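Local coordinates for protein major allergen Dau c 1 (Daucus carota, PDB 2WQL) that is a pathogenesis-related protein of the Bet v 1 family and carrot allergen, linked to plant defence, that probably binds small ligands in an internal pocket, at residues T66-T71 and T84-D89; E96-H101 and T116-H121; V14-I19 and V104-D109. The protein carries 4 engineered substitutions. All coordinates share one frame; numbering follows the deposited sequence.

Contact 1: T66-T71 and T84-D89. Engineered in segment 66-71: Thr66 (natural residue Ser).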
loop_
_atom_site.group_PDB
_atom_site.type_symbol
_atom_site.label_atom_id
_atom_site.label_comp_id
_atom_site.label_asym_id
_atom_site.label_seq_id
_atom_site.Cartn_x
_atom_site.Cartn_y
_atom_site.Cartn_z
ATOM N N THR A 66 -15.081 20.135 26.988
ATOM C CA THR A 66 -15.227 21.398 26.233
ATOM C C THR A 66 -14.097 21.628 25.241
ATOM O O THR A 66 -12.923 21.384 25.564
ATOM C CB THR A 66 -15.233 22.643 27.164
ATOM O OG1 THR A 66 -14.027 22.659 27.936
ATOM C CG2 THR A 66 -16.424 22.650 28.109
ATOM N N MET A 67 -14.452 22.100 24.042
ATOM C CA MET A 67 -13.455 22.575 23.064
ATOM C C MET A 67 -14.000 23.705 22.197
ATOM O O MET A 67 -15.171 23.691 21.818
ATOM C CB MET A 67 -12.935 21.439 22.189
ATOM C CG MET A 67 -13.913 20.902 21.199
ATOM S SD MET A 67 -13.250 19.393 20.447
ATOM C CE MET A 67 -14.223 18.134 21.291
ATOM N N THR A 68 -13.135 24.681 21.920
ATOM C CA THR A 68 -13.448 25.825 21.085
ATOM C C THR A 68 -12.579 25.725 19.855
ATOM O O THR A 68 -11.357 25.687 19.971
ATOM C CB THR A 68 -13.136 27.145 21.813
ATOM O OG1 THR A 68 -13.930 27.230 22.999
ATOM C CG2 THR A 68 -13.414 28.361 20.933
ATOM N N VAL A 69 -13.206 25.691 18.678
ATOM C CA VAL A 69 -12.500 25.458 17.415
ATOM C C VAL A 69 -12.750 26.588 16.423
ATOM O O VAL A 69 -13.890 26.887 16.111
ATOM C CB VAL A 69 -12.955 24.132 16.784
ATOM C CG1 VAL A 69 -12.215 23.855 15.468
ATOM C CG2 VAL A 69 -12.756 23.007 17.776
ATOM N N ARG A 70 -11.671 27.183 15.924
ATOM C CA ARG A 70 -11.741 28.255 14.939
ATOM C C ARG A 70 -11.479 27.680 13.560
ATOM O O ARG A 70 -10.575 26.874 13.404
ATOM C CB ARG A 70 -10.699 29.320 15.253
ATOM C CG ARG A 70 -10.615 30.460 14.258
ATOM C CD ARG A 70 -9.528 31.444 14.651
ATOM N NE ARG A 70 -8.209 30.832 14.519
ATOM C CZ ARG A 70 -7.206 30.976 15.377
ATOM N NH1 ARG A 70 -7.335 31.707 16.464
ATOM N NH2 ARG A 70 -6.063 30.362 15.147
ATOM N N THR A 71 -12.267 28.087 12.566
ATOM C CA THR A 71 -11.994 27.745 11.173
ATOM C C THR A 71 -11.044 28.791 10.592
ATOM O O THR A 71 -11.383 29.965 10.583
ATOM C CB THR A 71 -13.283 27.762 10.307
ATOM O OG1 THR A 71 -14.270 26.869 10.847
ATOM C CG2 THR A 71 -12.971 27.373 8.842
ATOM N N THR A 84 -8.246 25.404 13.976
ATOM C CA THR A 84 -7.388 25.427 15.163
ATOM C C THR A 84 -8.189 25.304 16.434
ATOM O O THR A 84 -9.164 26.009 16.618
ATOM C CB THR A 84 -6.590 26.732 15.247
ATOM O OG1 THR A 84 -5.905 26.944 14.016
ATOM C CG2 THR A 84 -5.559 26.672 16.382
ATOM N N VAL A 85 -7.779 24.401 17.311
ATOM C CA VAL A 85 -8.406 24.293 18.627
ATOM C C VAL A 85 -7.710 25.301 19.522
ATOM O O VAL A 85 -6.495 25.245 19.681
ATOM C CB VAL A 85 -8.283 22.874 19.234
ATOM C CG1 VAL A 85 -9.035 22.810 20.529
ATOM C CG2 VAL A 85 -8.791 21.817 18.246
ATOM N N ILE A 86 -8.474 26.230 20.089
ATOM C CA ILE A 86 -7.887 27.369 20.800
ATOM C C ILE A 86 -8.228 27.451 22.289
ATOM O O ILE A 86 -7.597 28.218 23.022
ATOM C CB ILE A 86 -8.230 28.713 20.089
ATOM C CG1 ILE A 86 -9.730 28.997 20.117
ATOM C CG2 ILE A 86 -7.732 28.681 18.652
ATOM C CD1 ILE A 86 -10.090 30.416 19.701
ATOM N N ASP A 87 -9.215 26.679 22.738
ATOM C CA ASP A 87 -9.630 26.709 24.141
ATOM C C ASP A 87 -10.301 25.401 24.491
ATOM O O ASP A 87 -10.684 24.641 23.608
ATOM C CB ASP A 87 -10.598 27.878 24.416
ATOM C CG ASP A 87 -10.726 28.229 25.931
ATOM O OD1 ASP A 87 -9.895 27.762 26.745
ATOM O OD2 ASP A 87 -11.658 28.996 26.307
ATOM N N GLY A 88 -10.426 25.149 25.788
ATOM C CA GLY A 88 -11.172 24.001 26.310
ATOM C C GLY A 88 -10.283 23.067 27.103
ATOM O O GLY A 88 -9.056 23.154 27.012
ATOM N N ASP A 89 -10.888 22.156 27.866
ATOM C CA ASP A 89 -10.083 21.188 28.649
ATOM C C ASP A 89 -9.366 20.140 27.761
ATOM O O ASP A 89 -8.515 19.394 28.242
ATOM C CB ASP A 89 -10.899 20.531 29.788
ATOM C CG ASP A 89 -12.083 19.733 29.285
ATOM O OD1 ASP A 89 -12.110 19.391 28.084
ATOM O OD2 ASP A 89 -12.991 19.430 30.096
#
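Ile86 lays its CG2 over one face of the Arg70 guanidinium, 3.8 Å from NH1 and offset toward the rim, the two side chains crossing at about a right angle in the antiparallel hairpin of strands 66-75 and 80-87 of the Bet v 1 sheet. Arg70 also runs beside Thr84, pointing the same way, with NH2 3.6 Å from Thr84 OG1. Both polar ends have their main partner in Asp72 of the same hairpin: Arg70 NE through a salt bridge, Thr84 OG1 through a hydrogen bond. The hairpin carries a beta bulge. The register slips by one between Thr68–Asp87 and Val69–Val85, leaving Ile86 as the extra residue; its N still reaches Thr68 O at 2.9 Å, while Thr68 N uses Asp87 O at 3.0 Å. Beyond the bulge, Arg70 and Thr84 exchange two backbone hydrogen bonds. Val69 and Val85 face the other side of the sheet, their CG2 atoms 4.2 Å apart, and Val69 also lines the P4C pocket. At the far end sits the engineered Thr66, with OG1 between the backbone N and the carbonyl carbon (chi1 57°), where it accepts a hydrogen bond from Asp89 N at 3.2 Å. The Asp89 carboxylate also bonds Thr65 through OD2, and Thr66 N in turn donates to Asp89 OD1 at 3.3 Å from above the carboxylate plane, 46° out of it.

Contact 2: E96-H101 and T116-H121. With P4C (O-acetaldehydyl-hexaethylene glycol), chain E.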
loop_
_atom_site.group_PDB
_atom_site.type_symbol
_atom_site.label_atom_id
_atom_site.label_comp_id
_atom_site.label_asym_id
_atom_site.label_seq_id
_atom_site.Cartn_x
_atom_site.Cartn_y
_atom_site.Cartn_z
ATOM N N GLU A 96 -1.017 25.228 23.960
ATOM C CA GLU A 96 -1.460 26.572 23.599
ATOM C C GLU A 96 -2.529 26.508 22.512
ATOM O O GLU A 96 -3.570 27.177 22.614
ATOM C CB GLU A 96 -0.293 27.421 23.121
ATOM C CG GLU A 96 0.752 27.711 24.208
ATOM C CD GLU A 96 2.058 28.312 23.655
ATOM O OE1 GLU A 96 2.355 28.140 22.441
ATOM O OE2 GLU A 96 2.795 28.956 24.450
ATOM N N SER A 97 -2.275 25.696 21.483
ATOM C CA SER A 97 -3.261 25.464 20.427
ATOM C C SER A 97 -2.975 24.186 19.632
ATOM O O SER A 97 -1.830 23.729 19.583
ATOM C CB SER A 97 -3.312 26.671 19.489
ATOM O OG SER A 97 -2.149 26.755 18.689
ATOM N N ILE A 98 -4.023 23.607 19.038
ATOM C CA ILE A 98 -3.872 22.463 18.135
ATOM C C ILE A 98 -4.242 22.882 16.712
ATOM O O ILE A 98 -5.407 23.044 16.381
ATOM C CB ILE A 98 -4.718 21.247 18.556
ATOM C CG1 ILE A 98 -4.445 20.860 20.011
ATOM C CG2 ILE A 98 -4.428 20.052 17.652
ATOM C CD1 ILE A 98 -5.323 19.768 20.521
ATOM N N GLU A 99 -3.227 23.083 15.884
ATOM C CA GLU A 99 -3.405 23.557 14.506
ATOM C C GLU A 99 -3.638 22.328 13.628
ATOM O O GLU A 99 -2.833 21.421 13.645
ATOM C CB GLU A 99 -2.144 24.327 14.083
ATOM C CG GLU A 99 -2.116 24.928 12.688
ATOM C CD GLU A 99 -0.679 25.275 12.228
ATOM O OE1 GLU A 99 0.135 25.759 13.069
ATOM O OE2 GLU A 99 -0.368 25.059 11.026
ATOM N N THR A 100 -4.743 22.284 12.887
ATOM C CA THR A 100 -5.032 21.136 12.017
ATOM C C THR A 100 -5.239 21.510 10.542
ATOM O O THR A 100 -5.741 22.569 10.207
ATOM C CB THR A 100 -6.275 20.348 12.482
ATOM O OG1 THR A 100 -7.462 21.048 12.090
ATOM C CG2 THR A 100 -6.279 20.169 13.976
ATOM N N HIS A 101 -4.850 20.609 9.660
ATOM C CA HIS A 101 -4.965 20.813 8.202
ATOM C C HIS A 101 -5.491 19.532 7.571
ATOM O O HIS A 101 -4.881 18.486 7.710
ATOM C CB HIS A 101 -3.611 21.127 7.590
ATOM C CG HIS A 101 -2.952 22.339 8.170
ATOM N ND1 HIS A 101 -3.175 23.611 7.680
ATOM C CD2 HIS A 101 -2.091 22.481 9.205
ATOM C CE1 HIS A 101 -2.473 24.480 8.388
ATOM N NE2 HIS A 101 -1.806 23.818 9.318
ATOM N N THR A 116 -5.517 14.140 7.655
ATOM C CA THR A 116 -5.426 15.254 8.600
ATOM C C THR A 116 -4.059 15.299 9.258
ATOM O O THR A 116 -3.545 14.290 9.707
ATOM C CB THR A 116 -6.484 15.170 9.715
ATOM O OG1 THR A 116 -7.782 15.027 9.123
ATOM C CG2 THR A 116 -6.449 16.432 10.603
ATOM N N THR A 117 -3.489 16.489 9.320
ATOM C CA THR A 117 -2.252 16.734 10.044
ATOM C C THR A 117 -2.564 17.672 11.195
ATOM O O THR A 117 -3.164 18.723 10.997
ATOM C CB THR A 117 -1.210 17.421 9.128
ATOM O OG1 THR A 117 -0.901 16.549 8.032
ATOM C CG2 THR A 117 0.045 17.785 9.921
ATOM N N ALA A 118 -2.159 17.279 12.393
ATOM C CA ALA A 118 -2.327 18.073 13.587
ATOM C C ALA A 118 -0.940 18.509 14.077
ATOM O O ALA A 118 -0.001 17.679 14.138
ATOM C CB ALA A 118 -3.026 17.259 14.631
ATOM N N ILE A 119 -0.813 19.799 14.417
ATOM C CA ILE A 119 0.419 20.347 14.964
ATOM C C ILE A 119 0.119 20.922 16.332
ATOM O O ILE A 119 -0.734 21.800 16.458
ATOM C CB ILE A 119 1.008 21.419 14.055
ATOM C CG1 ILE A 119 1.268 20.842 12.656
ATOM C CG2 ILE A 119 2.288 21.974 14.659
ATOM C CD1 ILE A 119 1.605 21.871 11.614
ATOM N N PHE A 120 0.805 20.402 17.354
ATOM C CA PHE A 120 0.578 20.797 18.742
ATOM C C PHE A 120 1.585 21.862 19.190
ATOM O O PHE A 120 2.781 21.597 19.306
ATOM C CB PHE A 120 0.682 19.581 19.674
ATOM C CG PHE A 120 -0.176 18.423 19.264
ATOM C CD1 PHE A 120 0.348 17.405 18.504
ATOM C CD2 PHE A 120 -1.510 18.356 19.644
ATOM C CE1 PHE A 120 -0.439 16.331 18.124
ATOM C CE2 PHE A 120 -2.309 17.292 19.273
ATOM C CZ PHE A 120 -1.777 16.280 18.507
ATOM N N HIS A 121 1.081 23.054 19.471
ATOM C CA HIS A 121 1.887 24.129 20.011
ATOM C C HIS A 121 1.808 24.139 21.527
ATOM O O HIS A 121 0.745 24.405 22.092
ATOM C CB HIS A 121 1.389 25.463 19.467
ATOM C CG HIS A 121 1.480 25.563 17.979
ATOM N ND1 HIS A 121 2.678 25.757 17.320
ATOM C CD2 HIS A 121 0.527 25.469 17.019
ATOM C CE1 HIS A 121 2.453 25.791 16.017
ATOM N NE2 HIS A 121 1.159 25.614 15.807
HETATM O O1 P4C E . -15.978 20.513 10.709
HETATM C C2 P4C E . -14.988 20.107 11.312
HETATM C C3 P4C E . -13.948 19.233 10.634
HETATM O O4 P4C E . -12.887 19.002 11.579
HETATM C C5 P4C E . -11.613 18.569 11.050
HETATM C C6 P4C E . -10.527 18.869 12.093
HETATM O O7 P4C E . -10.260 17.729 12.905
HETATM C C8 P4C E . -9.531 16.668 12.249
HETATM C C9 P4C E . -10.166 15.267 12.415
HETATM O O10 P4C E . -10.652 14.760 11.148
HETATM C C11 P4C E . -11.666 13.743 11.256
HETATM C C12 P4C E . -13.035 14.264 10.823
HETATM O O13 P4C E . -13.972 14.184 11.908
HETATM C C14 P4C E . -15.309 14.586 11.581
HETATM C C15 P4C E . -15.470 16.099 11.683
HETATM O O16 P4C E . -16.122 16.470 12.900
HETATM C C17 P4C E . -15.756 17.775 13.409
HETATM C C18 P4C E . -15.754 17.798 14.955
HETATM O O19 P4C E . -14.905 18.834 15.508
HETATM C C20 P4C E . -13.675 18.369 16.100
HETATM C C21 P4C E . -12.577 19.445 15.978
HETATM O O22 P4C E . -11.338 18.981 15.390
#
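A hairpin of strands 95-106 and 112-122 carries on one face a His-carboxylate network, with Glu99 gripped between His121 on the partner strand and His101 on its own. His121 NE2 gives a nearly straight bond to Glu99 OE1 (2.9 Å), met on the anti side but 22° out of the carboxylate plane. Glu99 OE2 takes His101 NE2 on its anti lone pair at 2.6 Å. With its two oxygens bonded to different rings, the carboxylate is probably limited in rotation. Chi1 -179° sets Glu99 CG anti to the backbone N, and the chain runs extended beyond it. His101 ND1 bonds Asp82, so both ring nitrogens have partners. At the strand end Glu96 and Ser97 both face His121, a classic beta bulge: Glu96 N lies 2.7 Å from His121 O, and the Ser97 N bond to that oxygen is weak. On the opposite face Ile98 CG2 packs 3.8 Å from Phe120 CE2. Further along, Thr116 CG2 touches P4C C8 at 3.5 Å, while Thr100 OG1 is bonded to Ser83 O. Thr117 OG1 bonds Pro106 O of the second subunit. Strand 80-87 flanks the hairpin beside 95-106 and strand 5-12 beside 112-122; helix 130-153 supplies Asn140 and Leu143 to the pocket.

Contact 3: V14-I19 and V104-D109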
loop_
_atom_site.group_PDB
_atom_site.type_symbol
_atom_site.label_atom_id
_atom_site.label_comp_id
_atom_site.label_asym_id
_atom_site.label_seq_id
_atom_site.Cartn_x
_atom_site.Cartn_y
_atom_site.Cartn_z
ATOM N N VAL A 14 -17.104 6.106 0.210
ATOM C CA VAL A 14 -17.864 7.260 -0.253
ATOM C C VAL A 14 -16.921 8.244 -0.966
ATOM O O VAL A 14 -15.742 8.355 -0.624
ATOM C CB VAL A 14 -18.580 7.979 0.917
ATOM C CG1 VAL A 14 -19.223 9.264 0.444
ATOM C CG2 VAL A 14 -19.613 7.068 1.561
ATOM N N SER A 15 -17.442 8.963 -1.953
ATOM C CA SER A 15 -16.623 9.863 -2.765
ATOM C C SER A 15 -16.122 11.060 -1.967
ATOM O O SER A 15 -16.698 11.426 -0.949
ATOM C CB SER A 15 -17.414 10.349 -3.979
ATOM O OG SER A 15 -18.345 11.347 -3.608
ATOM N N ALA A 16 -15.053 11.661 -2.469
ATOM C CA ALA A 16 -14.397 12.814 -1.840
ATOM C C ALA A 16 -15.318 14.024 -1.690
ATOM O O ALA A 16 -15.353 14.645 -0.628
ATOM C CB ALA A 16 -13.126 13.201 -2.642
ATOM N N GLU A 17 -16.036 14.359 -2.759
ATOM C CA GLU A 17 -17.002 15.467 -2.733
ATOM C C GLU A 17 -18.043 15.260 -1.635
ATOM O O GLU A 17 -18.350 16.173 -0.882
ATOM C CB GLU A 17 -17.716 15.638 -4.096
ATOM C CG GLU A 17 -17.054 16.645 -5.026
ATOM C CD GLU A 17 -17.580 16.595 -6.503
ATOM O OE1 GLU A 17 -18.793 16.868 -6.776
ATOM O OE2 GLU A 17 -16.758 16.308 -7.417
ATOM N N LYS A 18 -18.573 14.049 -1.551
ATOM C CA LYS A 18 -19.657 13.753 -0.625
ATOM C C LYS A 18 -19.165 13.755 0.832
ATOM O O LYS A 18 -19.834 14.295 1.715
ATOM C CB LYS A 18 -20.294 12.417 -1.003
ATOM C CG LYS A 18 -21.796 12.331 -0.822
ATOM C CD LYS A 18 -22.376 11.140 -1.626
ATOM C CE LYS A 18 -23.917 11.129 -1.669
ATOM N NZ LYS A 18 -24.451 9.728 -1.579
ATOM N N ILE A 19 -17.994 13.169 1.080
ATOM C CA ILE A 19 -17.415 13.146 2.423
ATOM C C ILE A 19 -17.165 14.563 2.922
ATOM O O ILE A 19 -17.542 14.921 4.039
ATOM C CB ILE A 19 -16.092 12.342 2.462
ATOM C CG1 ILE A 19 -16.379 10.841 2.436
ATOM C CG2 ILE A 19 -15.292 12.649 3.707
ATOM C CD1 ILE A 19 -17.009 10.314 3.704
ATOM N N VAL A 104 -9.299 16.054 1.648
ATOM C CA VAL A 104 -9.977 14.829 1.238
ATOM C C VAL A 104 -9.537 14.531 -0.190
ATOM O O VAL A 104 -9.777 15.324 -1.079
ATOM C CB VAL A 104 -11.505 14.973 1.289
ATOM C CG1 VAL A 104 -12.149 13.647 1.080
ATOM C CG2 VAL A 104 -11.945 15.564 2.608
ATOM N N VAL A 105 -8.880 13.404 -0.421
ATOM C CA VAL A 105 -8.403 13.109 -1.772
ATOM C C VAL A 105 -9.126 11.899 -2.365
ATOM O O VAL A 105 -9.389 10.938 -1.658
ATOM C CB VAL A 105 -6.846 12.914 -1.846
ATOM C CG1 VAL A 105 -6.136 13.778 -0.831
ATOM C CG2 VAL A 105 -6.470 11.482 -1.658
ATOM N N PRO A 106 -9.470 11.954 -3.662
ATOM C CA PRO A 106 -10.159 10.819 -4.273
ATOM C C PRO A 106 -9.261 9.637 -4.557
ATOM O O PRO A 106 -8.048 9.785 -4.678
ATOM C CB PRO A 106 -10.707 11.391 -5.583
ATOM C CG PRO A 106 -9.918 12.587 -5.843
ATOM C CD PRO A 106 -9.500 13.139 -4.526
ATOM N N THR A 107 -9.875 8.468 -4.673
ATOM C CA THR A 107 -9.172 7.217 -4.934
ATOM C C THR A 107 -9.692 6.597 -6.223
ATOM O O THR A 107 -10.859 6.791 -6.596
ATOM C CB THR A 107 -9.389 6.217 -3.789
ATOM O OG1 THR A 107 -8.718 6.681 -2.621
ATOM C CG2 THR A 107 -8.820 4.876 -4.135
ATOM N N ALA A 108 -8.828 5.832 -6.884
ATOM C CA ALA A 108 -9.165 5.148 -8.139
ATOM C C ALA A 108 -10.495 4.371 -8.122
ATOM O O ALA A 108 -11.167 4.268 -9.146
ATOM C CB ALA A 108 -8.020 4.205 -8.535
ATOM N N ASP A 109 -10.862 3.817 -6.970
ATOM C CA ASP A 109 -12.107 3.042 -6.849
ATOM C C ASP A 109 -13.378 3.900 -6.706
ATOM O O ASP A 109 -14.479 3.362 -6.572
ATOM C CB ASP A 109 -12.005 2.031 -5.688
ATOM C CG ASP A 109 -11.733 2.686 -4.333
ATOM O OD1 ASP A 109 -11.839 3.943 -4.211
ATOM O OD2 ASP A 109 -11.404 1.929 -3.381
#
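Ala16 presses its CB, which points at the strand, against Val104 CG1 at 3.9 Å and the Pro106 ring at CD, 4.1 Å away. Val104 CG1 stands anti to the backbone N (chi1 -171°), and this branch reaches the first turn of the helix, lying 3.8 Å from Ala16 O and 4.2 Å from Ile19 CG2. Ile19 keeps CG2 near Val104, while chi2 -70° swings CD1 off from the strand; the side chain also packs on Phe144 of helix 130-153 and Thr114 of strand 112-122. The side-chain contacts are all between apolar carbons: the Ala16, Val104 and Ile19 methyls and Pro106 CD. Ser15, at the N-cap position, starts the helix: its OG accepts a weak bond from Lys18 N at 3.4 Å, and its O takes Ile19 N. Leu79 adds to the same cluster, packing on both Ala16 and Val104. On the strand, Val105 turns away and packs on Glu9 of the second subunit, while Val104 O accepts Lys115 NZ of that subunit. The contact sets helix 16-25 against the end of strand 95-106 in the Bet v 1 fold, an antiparallel sheet wrapped around a long C-terminal helix, with short helices such as 16-25.

Overall arrangement
From the N terminus, the chain first passes residues 14-19, at the start of helix 16-25, and closes contact 3 only when strand 95-106 nears its end, 85 residues later. Within that long excursion the hairpin of contact 1 forms and closes, about 27 Å away between centres and across the centre of the chain. Contact 2 opens afterwards on the next strand; it crosses contact 3, since 104-109 falls between 96-101 and 116-121. Contacts 1 and 2 follow each other in series and meet where Val85 N probably bonds Ile98 O. Together they join strands 66-75, 80-87, 95-106 and 112-122, consecutive in the sheet, while contact 3 ties the end of strand 95-106 to the start of helix 16-25.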